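Local coordinates for vacuolar aminopeptidase 1 (Saccharomyces cerevisiae, PDB 5JGF), which removes N-terminal amino acids, preferably neutral or hydrophobic ones, from peptides in the yeast vacuole as a zinc-dependent dodecameric M18 aminopeptidase, at the interface of chains A and B. Residues are numbered along the deposited sequence; one frame, centred on the assembly and turned at random. Chains: chain A/B, Vacuolar aminopeptidase 1.

The interface of chains A and B. Residues chain A 347, 350, 353, 356-357; chain B 165-166, 170.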
loop_
_atom_site.group_PDB
_atom_site.type_symbol
_atom_site.label_atom_id
_atom_site.label_comp_id
_atom_site.label_asym_id
_atom_site.label_seq_id
_atom_site.Cartn_x
_atom_site.Cartn_y
_atom_site.Cartn_z
ATOM N N HIS A 347 -19.666 -33.222 -5.425
ATOM C CA HIS A 347 -19.212 -32.536 -6.633
ATOM C C HIS A 347 -18.688 -33.296 -7.839
ATOM O O HIS A 347 -17.691 -34.013 -7.755
ATOM C CB HIS A 347 -18.153 -31.508 -6.235
ATOM C CG HIS A 347 -18.587 -30.589 -5.139
ATOM N ND1 HIS A 347 -19.482 -29.560 -5.340
ATOM C CD2 HIS A 347 -18.262 -30.555 -3.824
ATOM C CE1 HIS A 347 -19.689 -28.930 -4.197
ATOM N NE2 HIS A 347 -18.960 -29.514 -3.261
ATOM N N ASN A 350 -15.478 -30.640 -12.609
ATOM C CA ASN A 350 -15.805 -29.549 -13.531
ATOM C C ASN A 350 -14.516 -29.368 -14.330
ATOM O O ASN A 350 -13.510 -28.899 -13.797
ATOM C CB ASN A 350 -16.133 -28.259 -12.767
ATOM C CG ASN A 350 -16.594 -27.137 -13.686
ATOM O OD1 ASN A 350 -16.071 -26.968 -14.788
ATOM N ND2 ASN A 350 -17.565 -26.349 -13.227
ATOM N N PHE A 353 -12.240 -26.164 -14.119
ATOM C CA PHE A 353 -11.541 -25.831 -12.876
ATOM C C PHE A 353 -10.809 -27.077 -12.370
ATOM O O PHE A 353 -11.004 -27.506 -11.233
ATOM C CB PHE A 353 -12.533 -25.347 -11.807
ATOM C CG PHE A 353 -13.330 -24.143 -12.220
ATOM C CD1 PHE A 353 -14.459 -24.278 -13.023
ATOM C CD2 PHE A 353 -12.941 -22.867 -11.821
ATOM C CE1 PHE A 353 -15.190 -23.160 -13.425
ATOM C CE2 PHE A 353 -13.665 -21.742 -12.215
ATOM C CZ PHE A 353 -14.792 -21.890 -13.020
ATOM N N VAL A 356 -9.011 -27.495 -8.714
ATOM C CA VAL A 356 -9.673 -27.646 -7.418
ATOM C C VAL A 356 -10.149 -29.079 -7.149
ATOM O O VAL A 356 -10.702 -29.372 -6.087
ATOM C CB VAL A 356 -10.878 -26.668 -7.263
ATOM C CG1 VAL A 356 -10.420 -25.239 -7.515
ATOM C CG2 VAL A 356 -12.001 -27.048 -8.206
ATOM N N TYR A 357 -9.932 -29.972 -8.109
ATOM C CA TYR A 357 -10.338 -31.362 -7.941
ATOM C C TYR A 357 -9.139 -32.278 -7.711
ATOM O O TYR A 357 -8.127 -32.193 -8.413
ATOM C CB TYR A 357 -11.149 -31.832 -9.151
ATOM C CG TYR A 357 -12.537 -31.227 -9.210
ATOM C CD1 TYR A 357 -12.762 -29.991 -9.820
ATOM C CD2 TYR A 357 -13.622 -31.876 -8.619
ATOM C CE1 TYR A 357 -14.040 -29.417 -9.842
ATOM C CE2 TYR A 357 -14.899 -31.313 -8.635
ATOM C CZ TYR A 357 -15.099 -30.083 -9.248
ATOM O OH TYR A 357 -16.363 -29.526 -9.264
ATOM N N SER B 165 -20.827 -23.216 -13.591
ATOM C CA SER B 165 -20.226 -22.414 -12.536
ATOM C C SER B 165 -19.588 -23.409 -11.578
ATOM O O SER B 165 -20.022 -24.559 -11.493
ATOM C CB SER B 165 -21.298 -21.623 -11.783
ATOM O OG SER B 165 -22.197 -22.500 -11.112
ATOM N N LEU B 166 -18.550 -22.980 -10.870
ATOM C CA LEU B 166 -17.905 -23.849 -9.894
ATOM C C LEU B 166 -18.669 -23.667 -8.586
ATOM O O LEU B 166 -19.052 -22.550 -8.245
ATOM C CB LEU B 166 -16.440 -23.444 -9.691
ATOM C CG LEU B 166 -15.660 -24.250 -8.643
ATOM C CD1 LEU B 166 -15.578 -25.711 -9.069
ATOM C CD2 LEU B 166 -14.260 -23.670 -8.489
ATOM N N PHE B 170 -15.819 -24.542 -2.964
ATOM C CA PHE B 170 -14.388 -24.542 -3.234
ATOM C C PHE B 170 -13.676 -23.244 -2.879
ATOM O O PHE B 170 -12.459 -23.138 -3.027
ATOM C CB PHE B 170 -14.153 -24.904 -4.700
ATOM C CG PHE B 170 -14.524 -26.322 -5.027
ATOM C CD1 PHE B 170 -13.663 -27.369 -4.708
ATOM C CD2 PHE B 170 -15.756 -26.619 -5.601
ATOM C CE1 PHE B 170 -14.025 -28.695 -4.957
ATOM C CE2 PHE B 170 -16.128 -27.938 -5.852
ATOM C CZ PHE B 170 -15.260 -28.978 -5.529
HETATM O O HOH W 1 -19.245 -27.218 -10.993
#
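A water joins the two chains: the side-chain amide ND2 of A:Asn350 donates to it at 2.9 Å, moderately bent (158° at the hydrogen), and the water lies 2.8 Å from the backbone carbonyl O of B:Ser165. With CG turned away from the backbone N (chi1 -175°), the A:Asn350 side chain extends its amide to the water, while its OD1 lies in plane at the edge of the A:Phe353 ring. Beside the bridge, B:Leu166 lies aslant over A:Phe353, CB of the leucine over the middle of the ring, 3.8 Å from the centroid, and the leucine methyl CD2 against ring atom CD2 of A:Phe353. The other methyl, CD1, meets CG2 of A:Val356 tip to tip and also touches the phenol oxygen OH of A:Tyr357. B:Phe170 pushes in from the 3-10 helix 168-170. Its leading edge points at a face of the A:His347 imidazole, CE2 3.7 Å from CG, with the planes at 58°. CG2 of A:Val356 lies over one face of the B:Phe170 ring, offset toward its rim, and the A:Tyr357 side chain crosses at about a right angle, its CZ 3.9 Å from CZ of B:Phe170. Cut back to an alanine, B:Phe170 would probably leave the imidazole face without its aromatic partner and a gap beside A:Val356 and A:Tyr357. This largely apolar patch, repeated by the two-fold symmetry, helps join subunits of the dodecamer; since A:His347 is a probable substrate-binding residue, B:Phe170 may also help shape the neighbouring subunit's active site.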